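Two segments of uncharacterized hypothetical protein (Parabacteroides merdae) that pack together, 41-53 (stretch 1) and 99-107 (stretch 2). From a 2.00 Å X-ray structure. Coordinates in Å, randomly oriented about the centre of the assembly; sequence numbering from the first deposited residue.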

# COMPACT_ATOMS: atom_id res chain seq x y z
N ALA B 41 -3.65 -12.16 -2.76
CA ALA B 41 -2.90 -11.50 -1.69
C ALA B 41 -1.90 -12.45 -1.08
O ALA B 41 -2.25 -13.59 -0.75
N MSE B 42 -0.69 -11.95 -0.86
CA MSE B 42 0.41 -12.72 -0.25
C MSE B 42 1.09 -11.89 0.82
O MSE B 42 1.13 -10.68 0.72
N ALA B 43 1.60 -12.52 1.86
CA ALA B 43 2.28 -11.76 2.96
C ALA B 43 3.23 -12.68 3.71
O ALA B 43 2.92 -13.85 3.91
N ILE B 44 4.39 -12.14 4.06
CA ILE B 44 5.40 -12.81 4.83
C ILE B 44 5.88 -11.79 5.83
O ILE B 44 6.00 -10.62 5.49
N PRO B 45 6.11 -12.19 7.08
CA PRO B 45 6.69 -11.22 8.00
C PRO B 45 8.02 -10.71 7.43
O PRO B 45 8.86 -11.49 6.96
N ASN B 46 8.19 -9.38 7.43
CA ASN B 46 9.31 -8.73 6.74
C ASN B 46 10.67 -9.17 7.20
O ASN B 46 11.58 -9.26 6.40
N GLU B 47 10.80 -9.52 8.47
CA GLU B 47 12.08 -9.97 9.01
C GLU B 47 12.47 -11.40 8.58
O GLU B 47 13.64 -11.75 8.63
N LEU B 48 11.51 -12.19 8.11
CA LEU B 48 11.76 -13.57 7.65
C LEU B 48 12.18 -13.66 6.18
O LEU B 48 12.94 -14.55 5.80
N GLY B 49 11.72 -12.74 5.34
CA GLY B 49 12.20 -12.71 3.98
C GLY B 49 11.27 -11.85 3.13
O GLY B 49 10.62 -10.95 3.64
N LYS B 50 11.26 -12.13 1.84
CA LYS B 50 10.51 -11.34 0.86
C LYS B 50 9.83 -12.24 -0.16
O LYS B 50 10.21 -13.40 -0.37
N LEU B 51 8.82 -11.71 -0.83
CA LEU B 51 8.09 -12.47 -1.84
C LEU B 51 9.00 -12.71 -3.06
O LEU B 51 9.63 -11.78 -3.53
N SER B 52 9.02 -13.96 -3.61
CA SER B 52 9.83 -14.32 -4.80
C SER B 52 9.06 -14.48 -6.11
O SER B 52 9.49 -13.99 -7.17
N SER B 53 7.94 -15.19 -6.04
CA SER B 53 7.15 -15.52 -7.25
C SER B 53 5.74 -15.96 -6.90
O SER B 53 5.46 -16.36 -5.77
N ILE B 99 4.71 -15.49 -12.41
CA ILE B 99 5.24 -14.13 -12.39
C ILE B 99 6.30 -14.04 -11.26
O ILE B 99 6.10 -14.61 -10.18
N ASP B 100 7.39 -13.34 -11.53
CA ASP B 100 8.51 -13.18 -10.59
C ASP B 100 8.52 -11.80 -10.00
O ASP B 100 8.37 -10.82 -10.75
N PHE B 101 8.77 -11.71 -8.69
CA PHE B 101 8.95 -10.40 -8.10
C PHE B 101 10.38 -9.91 -8.42
O PHE B 101 11.31 -10.65 -8.29
N THR B 102 10.53 -8.67 -8.84
CA THR B 102 11.86 -8.08 -9.05
C THR B 102 12.08 -6.98 -8.03
O THR B 102 13.09 -6.34 -8.06
N VAL B 103 11.12 -6.72 -7.13
CA VAL B 103 11.24 -5.65 -6.11
C VAL B 103 11.09 -6.31 -4.76
O VAL B 103 10.23 -7.23 -4.58
N ASP B 104 11.88 -5.88 -3.78
CA ASP B 104 11.75 -6.46 -2.45
C ASP B 104 10.44 -5.96 -1.82
O ASP B 104 10.23 -4.73 -1.62
N THR B 105 9.60 -6.92 -1.45
CA THR B 105 8.47 -6.61 -0.62
C THR B 105 8.06 -7.79 0.20
O THR B 105 8.22 -8.94 -0.21
N CYS B 106 7.47 -7.51 1.36
CA CYS B 106 6.90 -8.58 2.18
C CYS B 106 5.41 -8.83 1.97
O CYS B 106 4.85 -9.72 2.59
N ALA B 107 4.75 -8.04 1.13
CA ALA B 107 3.29 -8.14 1.01
C ALA B 107 2.86 -7.56 -0.32
O ALA B 107 3.37 -6.50 -0.73

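The two stretches meet as antiparallel strand ends with a looser middle, and Leu51 and Phe101 fill that middle. Both point toward the opposite stretch. Phe101 has chi1 m and chi2 83°. Leu51, rotamer m,t, lies over one face of the ring: its CB sits 3.8 Å from the ring centroid, almost on the ring normal. Leu51 CD1 reaches Phe101 CZ at 3.8 Å. The same methyl comes within 4.4 Å of Thr105 CG2, although the CB of Thr105 (chi1 t) points away.

Selenomethionine Met42 (m,t,m) closes the ring edge. Its CB starts sideways, but its end comes nearer, so that Met42 CE lies 3.9 Å from Phe101 CZ. Main chain also lines the edge, with Ser53 N 3.6 Å from Phe101 CD1.

Cys106, chi1 p, is wedged against the turn of stretch 1. Its CB lies 4.0 Å from Ile44 CG2 and 3.4 Å from Asn46 OD1. Ile44 is t,t, and its end leads away. Next to it, Ala43 CB and Ala107 CB share one face of the sheet, 4.2 Å apart; these small side chains accompany a close pairing of the strands. At the far end, Ser53 (p) and Asp100 (m) share a face, with Ser53 CB 3.5 Å from Asp100 OD1.

Lys50 (m,m,t,m) lays its CD 4.2 Å from Asp104 CB, then curls back. Its NZ donates to Asn46 O at 2.9 Å and weakly to Asn46 OD1 at 3.1 Å.

Backbone bonds fix the frame: Ile44 N to Cys106 O, 2.9 Å; Leu51 N to Thr105 O, 2.9 Å; Phe101 N to Ser52 O, 2.8 Å. Water 1 bridges the stretches, lying 2.5 Å from Leu51 O and accepting from Thr105 N at 3.0 Å. Water 2 donates to Ser52 O at 2.7 Å and Phe101 O at 3.0 Å.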

# COMPACT_ATOMS: atom_id res chain seq x y z
CB ALA B 41 -3.85 -11.00 -0.60
CB MSE B 42 1.45 -13.07 -1.33
CG MSE B 42 0.88 -13.80 -2.53
SE MSE B 42 1.92 -13.52 -4.12
CE MSE B 42 1.04 -11.74 -4.48
CB ALA B 43 1.28 -11.12 3.94
CB ILE B 44 6.54 -13.36 3.95
CG1 ILE B 44 7.50 -14.22 4.80
CG2 ILE B 44 7.31 -12.24 3.26
CD1 ILE B 44 8.56 -14.96 4.00
CB PRO B 45 6.88 -12.02 9.30
CG PRO B 45 5.90 -13.14 9.18
CD PRO B 45 5.91 -13.50 7.73
CB ASN B 46 9.24 -7.22 6.90
CG ASN B 46 10.10 -6.47 5.88
OD1 ASN B 46 10.08 -6.79 4.69
ND2 ASN B 46 10.85 -5.50 6.35
CB GLU B 47 12.11 -9.80 10.54
CG GLU B 47 11.30 -10.82 11.32
CD GLU B 47 9.79 -10.56 11.43
OE1 GLU B 47 9.19 -9.66 10.74
OE2 GLU B 47 9.17 -11.31 12.23
CB LEU B 48 10.54 -14.46 7.89
CG LEU B 48 10.03 -14.68 9.33
CD1 LEU B 48 8.83 -15.66 9.32
CD2 LEU B 48 11.10 -15.15 10.30
CB LYS B 50 11.42 -10.35 0.15
CG LYS B 50 12.31 -9.44 1.02
CD LYS B 50 11.53 -8.40 1.75
CE LYS B 50 12.41 -7.54 2.62
NZ LYS B 50 12.71 -8.29 3.87
CB LEU B 51 6.80 -11.72 -2.23
CG LEU B 51 5.79 -11.49 -1.11
CD1 LEU B 51 4.52 -10.92 -1.75
CD2 LEU B 51 5.44 -12.78 -0.34
CB SER B 52 10.60 -15.62 -4.54
OG SER B 52 11.32 -15.47 -3.30
CB SER B 53 7.84 -16.58 -8.12
OG SER B 53 7.91 -17.83 -7.45
CB ILE B 99 4.13 -13.10 -12.21
CG1 ILE B 99 4.68 -11.71 -12.51
CG2 ILE B 99 3.56 -13.23 -10.80
CD1 ILE B 99 3.61 -10.63 -12.65
CB ASP B 100 9.85 -13.34 -11.30
CG ASP B 100 10.18 -14.78 -11.62
OD1 ASP B 100 9.75 -15.66 -10.87
OD2 ASP B 100 10.87 -15.03 -12.61
CB PHE B 101 8.72 -10.46 -6.61
CG PHE B 101 7.29 -10.60 -6.22
CD1 PHE B 101 6.70 -11.83 -6.21
CD2 PHE B 101 6.57 -9.50 -5.81
CE1 PHE B 101 5.39 -11.97 -5.86
CE2 PHE B 101 5.24 -9.62 -5.49
CZ PHE B 101 4.65 -10.85 -5.50
CB THR B 102 12.00 -7.53 -10.48
OG1 THR B 102 10.84 -6.73 -10.76
CG2 THR B 102 12.05 -8.71 -11.50
CB VAL B 103 10.20 -4.53 -6.33
CG1 VAL B 103 10.14 -3.52 -5.15
CG2 VAL B 103 10.46 -3.76 -7.65
CB ASP B 104 12.87 -6.02 -1.49
CG ASP B 104 14.19 -6.69 -1.77
OD1 ASP B 104 14.26 -7.55 -2.68
OD2 ASP B 104 15.17 -6.34 -1.06
CB THR B 105 7.28 -6.10 -1.45
OG1 THR B 105 6.26 -5.68 -0.54
CG2 THR B 105 6.82 -7.17 -2.39
CB CYS B 106 7.17 -8.29 3.64
SG CYS B 106 6.42 -6.80 4.27
CB ALA B 107 2.52 -7.49 2.19
O HOH W 1 10.16 -9.37 -3.03
O HOH W 2 12.14 -13.36 -7.37